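Nicotinamide-nucleotide adenylyltransferase NadR family / Ribosylnicotinamide kinase (Lactococcus lactis subsp. cremoris, PDB 6GYE) binds nicotinamide riboside and probably phosphorylates it to the mononucleotide, which its adenylyltransferase domain would then adenylylate to give NAD+. Local coordinates at residues N95-W100 with E125-A130; H361-V366 with V372-L377; T158-R161 with E166-T169; V264-A269 with L331-L336. All blocks are in the same frame, centred on the assembly; numbering follows the deposited sequence.

Contact 1 lies in the adenylyltransferase part of the chain, contacts 2 and 4 belong to the kinase part with its P-loop NTPase fold, and contact 3 sits nearer the middle, about 14 Å from the centre of the chain. Contacts 1 and 4 are on opposite sides of that centre, their own centres 51 Å apart. Contact 3 lies between, its nearest atoms about 11 Å from contact 1 and about 8 Å from contact 2, with no touch. Within the kinase part, contacts 2 and 4 approach to about 12 Å without touching. In contact 4 the side chain of Phe334 is about 12 Å from the bound nicotinamide riboside.

Contact 1 (N95-W100 with E125-A130); sequences NGWDEW and ELEYAA
Trp97 and Trp100, one helical turn apart on helix 95-110, close on Tyr128 of helix 126-133 through two aromatic pairs. The first is T-shaped: the six-membered ring of Trp97 presents its edge to the face of Tyr128, with the planes at 82° and the centroids 5.0 Å apart. Trp97 CH2 lies over the middle of the phenol ring and comes to 3.8 Å from Tyr128 CE2. In the second pair Tyr128 is the edge. Its CD2-CE2 side is turned toward the face of Trp100 in an offset edge-to-face contact, planes at 76°, and Tyr128 CE2 is 3.9 Å from Trp100 CZ2. Tyr128 thus offers a face to one indole and an edge to the other, which a flat ring can do and a branched aliphatic side chain cannot.

The remaining contact is van der Waals. The exposed Glu127, with CG anti to the backbone N, brings that CG across the indole's outer end at about a right angle, 3.8 Å from Trp97 CZ2, with the carboxylate carbon close behind. Polar needs are met outside: Trp100 NE1 bonds to Glu87 OE2, so the buried indole keeps its N-H satisfied.

The axes of the segments 95-100 and 126-130 stay 12.3 Å apart, too far for backbone contact, and large rings span the gap. Trp97, Trp100 and Tyr128 form an aromatic cluster between helices of the parallel alpha/beta domain, whose 3-2-1-4-5 strand order is that of Rossmann-like nucleotidyltransferases.

Contact 2 (H361-V366 with V372-L377); sequences HAIDAV and VKIERL. With SO4 (sulfate ion), chain C; SO4 (sulfate ion), chain G.
Ile374 and Val372 face Ile363 and Val366 where the C-terminal tail doubles back, in extended form, along helix 358-370, the last helix of the P-loop NTPase part. Ile374 points its CB toward the helix and then divides. CG2 reaches 4.0 Å from Ile363 CG1. The other branch, CG1, is set beside the backbone N (chi1 -62°) and passes 3.9 Å from the same Ile363 CG1. At its end CD1 comes closest, 3.5 Å from Ile363 CG1, and also touches Ile363 CD1. Branched aliphatic chains suit this seam, since they fill it without polar demands; Ile374 uses both its branches.

Two residues back along the tail, Val372 CG1 meets Val366 CG1 at 3.9 Å, so the tail runs against the direction of the helix. Leu200 of helix 193-203 touches Ile363, and Ile204 just beyond that helix touches both Val372 and Ile374, extending the apolar layer.

Two sulfates, probably from the crystallisation liquor, bind the tail on different sides; the backbone N of Lys373 holds one. At the other, Arg376 NH1 donates to O4 at 2.9 Å, close to the guanidinium plane, and Leu377 N forks to O2 and O4 of this ion, both at 3.1 Å.

Contact 3 (T158-R161 with E166-T169); sequences TQIR and EHWT. With SO4 (sulfate ion), chain H.
Arg161 NH2 donates to O3 of a sulfate ion at 3.0 Å, with an N-H...O angle of 148°, the one bond from these residues to the ion that is not weak. Arg161 NE adds weak bonds to O1 and O2, so the guanidinium meets the ion along its NE and NH2 side. The third nitrogen, NH1, bonds to Ala24 O in the loop that leads into the HTGH signature of nucleotidyltransferases. With a leucine at Arg161, the sulfate would probably lose its main donors and the Ala24 carbonyl its mate.

Away from the ion, helix 151-162 packs on the chain that follows it. His167 lays its ring against Gln159: Gln159 CB stands over the face in a CH-pi contact, 4.0 Å from the ring centroid and 27° off the normal. The ring's CD2 lies 3.5 Å from Gln159 O. Farther out, the Gln159 amide is nearly parallel to the imidazole, 18° between planes, with OE1 3.9 Å from His167 CE1. At the base of the side chain, His167 CB rests 3.7 Å from Ile160 CG1. The buried isoleucine also touches Pro25 and His27, so apolar bulk suits it, whereas a flat ring suits the partly exposed position above a methylene.

Thr158 and Arg161 appear to fit the T and R of the ISxTxxR-type motif of adenylyltransferases; the sulfate, though probably from the crystallisation liquor, is consistent with a phosphate-binding place for ATP.

Contact 4 (V264-A269 with L331-L336); sequences VTRVYA and LAEFGL
A Schellman motif ends helix 320-333 of the P-loop NTPase domain, and the residues at this end meet Arg266 of helix 262-272. Gly335, with positive phi, is the C-prime residue: Leu336 N bonds to Leu331 O at 3.0 Å and Gly335 N to Ala332 O at 2.9 Å. Glycine suits the turn because it takes up this conformation with little strain.

Two residues before the glycine, Glu333 forms a salt bridge in which Arg266 NH1 donates to Glu333 OE2 at 3.0 Å, with an N-H...O angle of 149°. The oxygen is met from above the carboxylate plane; the guanidinium and carboxylate planes are steeply inclined, and a single hydrogen bond, rather than a paired one, carries the bridge. Arg266 spans the gap by extending from CG to NE, with CG anti to the backbone N (chi1 -167°). Phe334 comes in against the guanidinium at a steep tilt, the planes 81° apart. Its CZ sits over one face of that group toward the rim, and its CE2 is 3.7 Å from Arg266 NH1.

The strongest partner of the arginine lies elsewhere: NH2 makes a salt bridge with Glu282 OE2 of helix 275-290. A methionine in place of Arg266 would probably leave both glutamates without their countercharge.

One buried cation thus joins three helices, and with a carboxylate on each of two nitrogens it is likely to stay charged.

Contact 1 (N95-W100 with E125-A130)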
loop_
_atom_site.group_PDB
_atom_site.type_symbol
_atom_site.label_atom_id
_atom_site.label_comp_id
_atom_site.label_asym_id
_atom_site.label_seq_id
_atom_site.Cartn_x
_atom_site.Cartn_y
_atom_site.Cartn_z
ATOM N N ASN A 95 6.010 18.165 -31.966
ATOM C CA ASN A 95 5.914 19.402 -31.192
ATOM C C ASN A 95 5.702 19.143 -29.712
ATOM O O ASN A 95 5.800 20.085 -28.914
ATOM C CB ASN A 95 4.824 20.336 -31.726
ATOM C CG ASN A 95 5.352 21.301 -32.762
ATOM O OD1 ASN A 95 5.458 20.979 -33.944
ATOM N ND2 ASN A 95 5.691 22.506 -32.314
ATOM N N GLY A 96 5.418 17.900 -29.321
ATOM C CA GLY A 96 5.458 17.618 -27.907
ATOM C C GLY A 96 6.873 17.562 -27.378
ATOM O O GLY A 96 7.080 17.792 -26.184
ATOM N N TRP A 97 7.856 17.294 -28.247
ATOM C CA TRP A 97 9.241 17.199 -27.792
ATOM C C TRP A 97 9.764 18.559 -27.358
ATOM O O TRP A 97 10.515 18.655 -26.382
ATOM C CB TRP A 97 10.140 16.598 -28.874
ATOM C CG TRP A 97 10.062 15.100 -29.004
ATOM C CD1 TRP A 97 9.625 14.379 -30.084
ATOM C CD2 TRP A 97 10.446 14.140 -28.011
ATOM N NE1 TRP A 97 9.713 13.032 -29.818
ATOM C CE2 TRP A 97 10.213 12.859 -28.555
ATOM C CE3 TRP A 97 10.961 14.241 -26.713
ATOM C CZ2 TRP A 97 10.478 11.692 -27.847
ATOM C CZ3 TRP A 97 11.224 13.083 -26.011
ATOM C CH2 TRP A 97 10.982 11.824 -26.579
ATOM N N ASP A 98 9.404 19.615 -28.088
ATOM C CA ASP A 98 9.821 20.962 -27.717
ATOM C C ASP A 98 9.231 21.338 -26.367
ATOM O O ASP A 98 9.955 21.679 -25.426
ATOM C CB ASP A 98 9.378 21.956 -28.784
ATOM C CG ASP A 98 10.124 21.782 -30.079
ATOM O OD1 ASP A 98 11.341 21.523 -30.023
ATOM O OD2 ASP A 98 9.493 21.917 -31.151
ATOM N N GLU A 99 7.904 21.249 -26.258
ATOM C CA GLU A 99 7.223 21.554 -25.007
ATOM C C GLU A 99 7.704 20.649 -23.875
ATOM O O GLU A 99 7.886 21.105 -22.739
ATOM C CB GLU A 99 5.713 21.424 -25.209
ATOM C CG GLU A 99 4.887 21.552 -23.938
ATOM C CD GLU A 99 4.708 22.979 -23.479
ATOM O OE1 GLU A 99 5.065 23.898 -24.252
ATOM O OE2 GLU A 99 4.206 23.175 -22.347
ATOM N N TRP A 100 7.915 19.364 -24.161
ATOM C CA TRP A 100 8.423 18.458 -23.136
ATOM C C TRP A 100 9.755 18.956 -22.588
ATOM O O TRP A 100 9.933 19.081 -21.370
ATOM C CB TRP A 100 8.551 17.041 -23.709
ATOM C CG TRP A 100 9.080 16.024 -22.753
ATOM C CD1 TRP A 100 8.364 15.275 -21.862
ATOM C CD2 TRP A 100 10.444 15.621 -22.612
ATOM N NE1 TRP A 100 9.207 14.447 -21.157
ATOM C CE2 TRP A 100 10.489 14.644 -21.596
ATOM C CE3 TRP A 100 11.638 16.005 -23.236
ATOM C CZ2 TRP A 100 11.676 14.040 -21.198
ATOM C CZ3 TRP A 100 12.817 15.406 -22.836
ATOM C CH2 TRP A 100 12.827 14.434 -21.828
ATOM N N GLU A 125 16.415 5.298 -23.129
ATOM C CA GLU A 125 15.912 5.004 -24.468
ATOM C C GLU A 125 16.626 5.886 -25.478
ATOM O O GLU A 125 16.829 7.077 -25.231
ATOM C CB GLU A 125 14.401 5.255 -24.591
ATOM C CG GLU A 125 13.511 4.175 -24.028
ATOM C CD GLU A 125 12.969 4.559 -22.672
ATOM O OE1 GLU A 125 13.244 5.698 -22.236
ATOM O OE2 GLU A 125 12.274 3.729 -22.042
ATOM N N LEU A 126 17.009 5.306 -26.616
ATOM C CA LEU A 126 17.795 6.070 -27.582
ATOM C C LEU A 126 17.021 7.264 -28.122
ATOM O O LEU A 126 17.623 8.286 -28.464
ATOM C CB LEU A 126 18.242 5.190 -28.754
ATOM C CG LEU A 126 19.275 4.068 -28.624
ATOM C CD1 LEU A 126 20.667 4.658 -28.433
ATOM C CD2 LEU A 126 18.935 3.085 -27.506
ATOM N N GLU A 127 15.693 7.160 -28.205
ATOM C CA GLU A 127 14.913 8.270 -28.738
ATOM C C GLU A 127 14.995 9.494 -27.839
ATOM O O GLU A 127 15.170 10.618 -28.324
ATOM C CB GLU A 127 13.456 7.851 -28.920
ATOM C CG GLU A 127 12.567 8.964 -29.450
ATOM C CD GLU A 127 11.282 8.451 -30.071
ATOM O OE1 GLU A 127 10.797 7.378 -29.650
ATOM O OE2 GLU A 127 10.763 9.118 -30.991
ATOM N N TYR A 128 14.907 9.293 -26.528
ATOM C CA TYR A 128 14.984 10.424 -25.613
ATOM C C TYR A 128 16.332 11.114 -25.718
ATOM O O TYR A 128 16.405 12.349 -25.775
ATOM C CB TYR A 128 14.706 9.956 -24.186
ATOM C CG TYR A 128 13.228 9.803 -23.937
ATOM C CD1 TYR A 128 12.536 8.715 -24.457
ATOM C CD2 TYR A 128 12.511 10.754 -23.212
ATOM C CE1 TYR A 128 11.178 8.563 -24.256
ATOM C CE2 TYR A 128 11.144 10.611 -23.004
ATOM C CZ TYR A 128 10.485 9.509 -23.529
ATOM O OH TYR A 128 9.131 9.343 -23.342
ATOM N N ALA A 129 17.408 10.332 -25.782
ATOM C CA ALA A 129 18.736 10.915 -25.893
ATOM C C ALA A 129 18.838 11.824 -27.107
ATOM O O ALA A 129 19.239 12.988 -26.992
ATOM C CB ALA A 129 19.783 9.810 -25.952
ATOM N N ALA A 130 18.421 11.330 -28.275
ATOM C CA ALA A 130 18.579 12.116 -29.499
ATOM C C ALA A 130 17.731 13.381 -29.460
ATOM O O ALA A 130 18.184 14.446 -29.899
ATOM C CB ALA A 130 18.243 11.270 -30.729
#

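Contact 2 (H361-V366 with V372-L377)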
loop_
_atom_site.group_PDB
_atom_site.type_symbol
_atom_site.label_atom_id
_atom_site.label_comp_id
_atom_site.label_asym_id
_atom_site.label_seq_id
_atom_site.Cartn_x
_atom_site.Cartn_y
_atom_site.Cartn_z
ATOM N N HIS A 361 -8.643 -25.781 6.223
ATOM C CA HIS A 361 -9.423 -25.044 5.231
ATOM C C HIS A 361 -8.866 -23.641 5.024
ATOM O O HIS A 361 -8.668 -23.202 3.887
ATOM C CB HIS A 361 -10.887 -24.977 5.666
ATOM C CG HIS A 361 -11.816 -24.490 4.594
ATOM N ND1 HIS A 361 -13.191 -24.522 4.723
ATOM C CD2 HIS A 361 -11.566 -23.983 3.362
ATOM C CE1 HIS A 361 -13.744 -24.044 3.624
ATOM N NE2 HIS A 361 -12.782 -23.715 2.779
ATOM N N ALA A 362 -8.599 -22.927 6.121
ATOM C CA ALA A 362 -8.170 -21.535 6.032
ATOM C C ALA A 362 -6.780 -21.404 5.412
ATOM O O ALA A 362 -6.547 -20.508 4.596
ATOM C CB ALA A 362 -8.198 -20.889 7.422
ATOM N N ILE A 363 -5.828 -22.245 5.828
ATOM C CA ILE A 363 -4.472 -22.099 5.302
ATOM C C ILE A 363 -4.449 -22.451 3.816
ATOM O O ILE A 363 -3.690 -21.859 3.043
ATOM C CB ILE A 363 -3.466 -22.931 6.136
ATOM C CG1 ILE A 363 -2.045 -22.437 5.900
ATOM C CG2 ILE A 363 -3.568 -24.462 5.839
ATOM C CD1 ILE A 363 -1.763 -21.038 6.454
ATOM N N ASP A 364 -5.313 -23.370 3.381
ATOM C CA ASP A 364 -5.466 -23.617 1.950
ATOM C C ASP A 364 -6.079 -22.411 1.243
ATOM O O ASP A 364 -5.666 -22.059 0.129
ATOM C CB ASP A 364 -6.309 -24.870 1.716
ATOM C CG ASP A 364 -6.233 -25.371 0.277
ATOM O OD1 ASP A 364 -5.102 -25.487 -0.254
ATOM O OD2 ASP A 364 -7.300 -25.676 -0.313
ATOM N N ALA A 365 -7.068 -21.767 1.867
ATOM C CA ALA A 365 -7.628 -20.566 1.262
ATOM C C ALA A 365 -6.568 -19.481 1.178
ATOM O O ALA A 365 -6.482 -18.771 0.170
ATOM C CB ALA A 365 -8.856 -20.086 2.037
ATOM N N VAL A 366 -5.713 -19.376 2.201
ATOM C CA VAL A 366 -4.583 -18.445 2.136
ATOM C C VAL A 366 -3.706 -18.761 0.932
ATOM O O VAL A 366 -3.326 -17.868 0.161
ATOM C CB VAL A 366 -3.780 -18.475 3.448
ATOM C CG1 VAL A 366 -2.475 -17.681 3.313
ATOM C CG2 VAL A 366 -4.623 -17.879 4.590
ATOM N N VAL A 372 1.170 -18.158 -1.531
ATOM C CA VAL A 372 2.240 -18.625 -0.659
ATOM C C VAL A 372 2.216 -20.146 -0.582
ATOM O O VAL A 372 1.148 -20.779 -0.584
ATOM C CB VAL A 372 2.110 -17.986 0.735
ATOM C CG1 VAL A 372 0.843 -18.463 1.440
ATOM C CG2 VAL A 372 3.314 -18.299 1.557
ATOM N N LYS A 373 3.392 -20.750 -0.526
ATOM C CA LYS A 373 3.463 -22.205 -0.485
ATOM C C LYS A 373 3.221 -22.688 0.941
ATOM O O LYS A 373 3.664 -22.062 1.907
ATOM C CB LYS A 373 4.819 -22.705 -0.992
ATOM C CG LYS A 373 5.041 -24.218 -0.794
ATOM C CD LYS A 373 6.189 -24.779 -1.614
ATOM C CE LYS A 373 6.482 -26.258 -1.281
ATOM N NZ LYS A 373 5.338 -27.194 -1.532
ATOM N N ILE A 374 2.535 -23.819 1.064
ATOM C CA ILE A 374 2.183 -24.394 2.348
ATOM C C ILE A 374 2.615 -25.851 2.311
ATOM O O ILE A 374 2.229 -26.588 1.402
ATOM C CB ILE A 374 0.670 -24.306 2.633
ATOM C CG1 ILE A 374 0.207 -22.854 2.689
ATOM C CG2 ILE A 374 0.373 -24.983 3.987
ATOM C CD1 ILE A 374 0.828 -22.064 3.855
ATOM N N GLU A 375 3.284 -26.298 3.356
ATOM C CA GLU A 375 3.773 -27.659 3.356
ATOM C C GLU A 375 2.684 -28.602 3.808
ATOM O O GLU A 375 1.829 -28.263 4.633
ATOM C CB GLU A 375 4.978 -27.826 4.283
ATOM C CG GLU A 375 6.231 -27.111 3.837
ATOM C CD GLU A 375 6.910 -27.782 2.647
ATOM O OE1 GLU A 375 6.604 -28.963 2.341
ATOM O OE2 GLU A 375 7.773 -27.122 2.028
ATOM N N ARG A 376 2.714 -29.788 3.231
ATOM C CA ARG A 376 1.867 -30.879 3.647
ATOM C C ARG A 376 2.481 -31.526 4.876
ATOM O O ARG A 376 3.689 -31.460 5.117
ATOM C CB ARG A 376 1.744 -31.935 2.534
ATOM C CG ARG A 376 0.924 -31.521 1.335
ATOM C CD ARG A 376 -0.465 -32.148 1.354
ATOM N NE ARG A 376 -0.586 -33.267 0.418
ATOM C CZ ARG A 376 -0.862 -34.530 0.748
ATOM N NH1 ARG A 376 -1.074 -34.882 2.011
ATOM N NH2 ARG A 376 -0.942 -35.452 -0.202
ATOM N N LEU A 377 1.650 -32.229 5.609
ATOM C CA LEU A 377 2.141 -32.989 6.743
ATOM C C LEU A 377 2.312 -34.451 6.372
ATOM O O LEU A 377 3.301 -35.078 6.753
ATOM C CB LEU A 377 1.184 -32.849 7.935
ATOM C CG LEU A 377 1.362 -33.791 9.132
ATOM C CD1 LEU A 377 2.567 -33.391 9.921
ATOM C CD2 LEU A 377 0.138 -33.747 10.009
HETATM S S SO4 C . -1.955 -32.403 4.782
HETATM O O1 SO4 C . -3.055 -33.062 5.442
HETATM O O2 SO4 C . -1.306 -31.477 5.687
HETATM O O3 SO4 C . -2.447 -31.686 3.620
HETATM O O4 SO4 C . -0.939 -33.371 4.427
HETATM S S SO4 G . 6.887 -18.705 -0.745
HETATM O O1 SO4 G . 6.801 -17.469 -1.521
HETATM O O2 SO4 G . 7.094 -18.376 0.662
HETATM O O3 SO4 G . 8.001 -19.510 -1.240
HETATM O O4 SO4 G . 5.652 -19.468 -0.879
#

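Contact 3 (T158-R161 with E166-T169)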
loop_
_atom_site.group_PDB
_atom_site.type_symbol
_atom_site.label_atom_id
_atom_site.label_comp_id
_atom_site.label_asym_id
_atom_site.label_seq_id
_atom_site.Cartn_x
_atom_site.Cartn_y
_atom_site.Cartn_z
ATOM N N THR A 158 8.464 -4.577 -13.698
ATOM C CA THR A 158 7.391 -5.400 -14.246
ATOM C C THR A 158 7.155 -6.646 -13.392
ATOM O O THR A 158 6.006 -7.014 -13.118
ATOM C CB THR A 158 7.739 -5.783 -15.690
ATOM O OG1 THR A 158 7.551 -4.638 -16.528
ATOM C CG2 THR A 158 6.852 -6.911 -16.192
ATOM N N GLN A 159 8.233 -7.291 -12.941
ATOM C CA GLN A 159 8.101 -8.479 -12.103
ATOM C C GLN A 159 7.477 -8.143 -10.758
ATOM O O GLN A 159 6.679 -8.918 -10.227
ATOM C CB GLN A 159 9.471 -9.144 -11.933
ATOM C CG GLN A 159 10.008 -9.747 -13.256
ATOM C CD GLN A 159 11.477 -10.173 -13.209
ATOM O OE1 GLN A 159 12.197 -9.865 -12.268
ATOM N NE2 GLN A 159 11.929 -10.856 -14.262
ATOM N N ILE A 160 7.826 -6.988 -10.194
ATOM C CA ILE A 160 7.263 -6.584 -8.908
ATOM C C ILE A 160 5.759 -6.378 -9.028
ATOM O O ILE A 160 4.980 -6.863 -8.199
ATOM C CB ILE A 160 7.982 -5.322 -8.402
ATOM C CG1 ILE A 160 9.398 -5.689 -7.974
ATOM C CG2 ILE A 160 7.225 -4.657 -7.269
ATOM C CD1 ILE A 160 10.237 -4.502 -7.616
ATOM N N ARG A 161 5.329 -5.676 -10.080
ATOM C CA ARG A 161 3.906 -5.435 -10.281
ATOM C C ARG A 161 3.141 -6.728 -10.540
ATOM O O ARG A 161 1.991 -6.856 -10.114
ATOM C CB ARG A 161 3.702 -4.453 -11.437
ATOM C CG ARG A 161 4.117 -3.014 -11.108
ATOM C CD ARG A 161 3.714 -2.043 -12.209
ATOM N NE ARG A 161 4.430 -2.299 -13.443
ATOM C CZ ARG A 161 5.557 -1.682 -13.782
ATOM N NH1 ARG A 161 6.067 -0.766 -12.976
ATOM N NH2 ARG A 161 6.178 -1.982 -14.914
ATOM N N GLU A 166 6.837 -12.174 -4.345
ATOM C CA GLU A 166 8.093 -12.796 -4.753
ATOM C C GLU A 166 9.277 -11.835 -4.758
ATOM O O GLU A 166 10.425 -12.287 -4.774
ATOM C CB GLU A 166 7.958 -13.381 -6.159
ATOM C CG GLU A 166 7.853 -14.891 -6.207
ATOM C CD GLU A 166 9.092 -15.589 -5.661
ATOM O OE1 GLU A 166 10.206 -15.333 -6.168
ATOM O OE2 GLU A 166 8.947 -16.388 -4.708
ATOM N N HIS A 167 9.036 -10.531 -4.820
ATOM C CA HIS A 167 10.110 -9.555 -4.967
ATOM C C HIS A 167 10.078 -8.521 -3.849
ATOM O O HIS A 167 10.692 -7.452 -3.949
ATOM C CB HIS A 167 10.023 -8.928 -6.361
ATOM C CG HIS A 167 10.057 -9.951 -7.463
ATOM N ND1 HIS A 167 11.229 -10.532 -7.896
ATOM C CD2 HIS A 167 9.065 -10.534 -8.184
ATOM C CE1 HIS A 167 10.964 -11.404 -8.858
ATOM N NE2 HIS A 167 9.657 -11.430 -9.048
ATOM N N TRP A 168 9.437 -8.888 -2.742
ATOM C CA TRP A 168 9.092 -7.953 -1.684
ATOM C C TRP A 168 10.295 -7.170 -1.171
ATOM O O TRP A 168 10.217 -5.947 -0.991
ATOM C CB TRP A 168 8.445 -8.742 -0.556
ATOM C CG TRP A 168 7.867 -7.939 0.514
ATOM C CD1 TRP A 168 8.404 -7.678 1.754
ATOM C CD2 TRP A 168 6.619 -7.248 0.449
ATOM N NE1 TRP A 168 7.533 -6.872 2.478
ATOM C CE2 TRP A 168 6.433 -6.596 1.698
ATOM C CE3 TRP A 168 5.634 -7.123 -0.541
ATOM C CZ2 TRP A 168 5.295 -5.836 1.981
ATOM C CZ3 TRP A 168 4.509 -6.363 -0.265
ATOM C CH2 TRP A 168 4.345 -5.734 0.990
ATOM N N THR A 169 11.405 -7.862 -0.883
ATOM C CA THR A 169 12.514 -7.179 -0.224
ATOM C C THR A 169 13.121 -6.076 -1.089
ATOM O O THR A 169 13.778 -5.185 -0.552
ATOM C CB THR A 169 13.609 -8.170 0.192
ATOM O OG1 THR A 169 14.114 -8.848 -0.960
ATOM C CG2 THR A 169 13.100 -9.174 1.212
HETATM S S SO4 H . 3.225 -3.760 -16.484
HETATM O O1 SO4 H . 3.581 -4.805 -15.530
HETATM O O2 SO4 H . 2.418 -2.749 -15.807
HETATM O O3 SO4 H . 4.441 -3.155 -17.017
HETATM O O4 SO4 H . 2.458 -4.342 -17.581
#

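Contact 4 (V264-A269 with L331-L336)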
loop_
_atom_site.group_PDB
_atom_site.type_symbol
_atom_site.label_atom_id
_atom_site.label_comp_id
_atom_site.label_asym_id
_atom_site.label_seq_id
_atom_site.Cartn_x
_atom_site.Cartn_y
_atom_site.Cartn_z
ATOM N N VAL A 264 -17.137 -5.846 11.021
ATOM C CA VAL A 264 -17.472 -6.603 12.224
ATOM C C VAL A 264 -18.052 -5.678 13.290
ATOM O O VAL A 264 -19.103 -5.963 13.876
ATOM C CB VAL A 264 -16.239 -7.367 12.739
ATOM C CG1 VAL A 264 -16.485 -7.913 14.147
ATOM C CG2 VAL A 264 -15.900 -8.489 11.778
ATOM N N THR A 265 -17.389 -4.546 13.547
ATOM C CA THR A 265 -17.934 -3.600 14.522
ATOM C C THR A 265 -19.288 -3.074 14.074
ATOM O O THR A 265 -20.165 -2.837 14.910
ATOM C CB THR A 265 -16.979 -2.430 14.734
ATOM O OG1 THR A 265 -15.703 -2.933 15.124
ATOM C CG2 THR A 265 -17.501 -1.463 15.857
ATOM N N ARG A 266 -19.483 -2.912 12.759
ATOM C CA ARG A 266 -20.757 -2.418 12.253
ATOM C C ARG A 266 -21.871 -3.433 12.454
ATOM O O ARG A 266 -23.038 -3.054 12.592
ATOM C CB ARG A 266 -20.627 -2.040 10.774
ATOM C CG ARG A 266 -21.805 -1.231 10.235
ATOM C CD ARG A 266 -21.592 -0.816 8.769
ATOM N NE ARG A 266 -22.721 -0.046 8.232
ATOM C CZ ARG A 266 -23.707 -0.565 7.508
ATOM N NH1 ARG A 266 -23.708 -1.855 7.224
ATOM N NH2 ARG A 266 -24.686 0.207 7.055
ATOM N N VAL A 267 -21.544 -4.718 12.462
ATOM C CA VAL A 267 -22.561 -5.713 12.757
ATOM C C VAL A 267 -23.017 -5.585 14.205
ATOM O O VAL A 267 -24.222 -5.546 14.488
ATOM C CB VAL A 267 -22.039 -7.124 12.443
ATOM C CG1 VAL A 267 -23.026 -8.158 12.944
ATOM C CG2 VAL A 267 -21.791 -7.286 10.930
ATOM N N TYR A 268 -22.066 -5.490 15.147
ATOM C CA TYR A 268 -22.455 -5.319 16.545
ATOM C C TYR A 268 -23.264 -4.047 16.742
ATOM O O TYR A 268 -24.306 -4.065 17.413
ATOM C CB TYR A 268 -21.231 -5.318 17.455
ATOM C CG TYR A 268 -20.621 -6.682 17.643
ATOM C CD1 TYR A 268 -21.376 -7.737 18.153
ATOM C CD2 TYR A 268 -19.289 -6.925 17.307
ATOM C CE1 TYR A 268 -20.825 -9.001 18.314
ATOM C CE2 TYR A 268 -18.720 -8.186 17.485
ATOM C CZ TYR A 268 -19.492 -9.219 17.981
ATOM O OH TYR A 268 -18.934 -10.467 18.152
ATOM N N ALA A 269 -22.815 -2.937 16.144
ATOM C CA ALA A 269 -23.544 -1.680 16.286
ATOM C C ALA A 269 -24.974 -1.812 15.777
ATOM O O ALA A 269 -25.918 -1.364 16.443
ATOM C CB ALA A 269 -22.819 -0.553 15.546
ATOM N N LEU A 331 -21.713 -8.018 4.338
ATOM C CA LEU A 331 -20.718 -8.363 3.326
ATOM C C LEU A 331 -21.328 -8.317 1.927
ATOM O O LEU A 331 -20.652 -7.943 0.961
ATOM C CB LEU A 331 -20.101 -9.737 3.616
ATOM C CG LEU A 331 -19.185 -9.828 4.848
ATOM C CD1 LEU A 331 -18.827 -11.274 5.211
ATOM C CD2 LEU A 331 -17.927 -9.023 4.641
ATOM N N ALA A 332 -22.610 -8.655 1.797
ATOM C CA ALA A 332 -23.275 -8.433 0.523
ATOM C C ALA A 332 -23.462 -6.942 0.269
ATOM O O ALA A 332 -23.204 -6.458 -0.838
ATOM C CB ALA A 332 -24.618 -9.163 0.491
ATOM N N GLU A 333 -23.889 -6.196 1.290
ATOM C CA GLU A 333 -24.108 -4.760 1.134
ATOM C C GLU A 333 -22.879 -4.049 0.567
ATOM O O GLU A 333 -23.009 -3.148 -0.265
ATOM C CB GLU A 333 -24.518 -4.148 2.479
ATOM C CG GLU A 333 -24.643 -2.631 2.461
ATOM C CD GLU A 333 -25.133 -2.052 3.775
ATOM O OE1 GLU A 333 -25.473 -0.848 3.805
ATOM O OE2 GLU A 333 -25.205 -2.802 4.774
ATOM N N PHE A 334 -21.678 -4.458 0.967
ATOM C CA PHE A 334 -20.458 -3.815 0.496
ATOM C C PHE A 334 -19.808 -4.567 -0.663
ATOM O O PHE A 334 -18.658 -4.280 -1.001
ATOM C CB PHE A 334 -19.464 -3.644 1.653
ATOM C CG PHE A 334 -19.947 -2.697 2.724
ATOM C CD1 PHE A 334 -19.945 -1.322 2.511
ATOM C CD2 PHE A 334 -20.450 -3.180 3.917
ATOM C CE1 PHE A 334 -20.419 -0.441 3.476
ATOM C CE2 PHE A 334 -20.930 -2.305 4.891
ATOM C CZ PHE A 334 -20.912 -0.929 4.667
ATOM N N GLY A 335 -20.513 -5.521 -1.266
ATOM C CA GLY A 335 -20.036 -6.202 -2.470
ATOM C C GLY A 335 -18.764 -7.013 -2.316
ATOM O O GLY A 335 -17.925 -7.026 -3.225
ATOM N N LEU A 336 -18.615 -7.723 -1.202
ATOM C CA LEU A 336 -17.386 -8.434 -0.884
ATOM C C LEU A 336 -17.500 -9.945 -1.051
ATOM O O LEU A 336 -16.549 -10.667 -0.731
ATOM C CB LEU A 336 -16.973 -8.107 0.551
ATOM C CG LEU A 336 -16.725 -6.628 0.832
ATOM C CD1 LEU A 336 -16.637 -6.394 2.322
ATOM C CD2 LEU A 336 -15.453 -6.181 0.153
#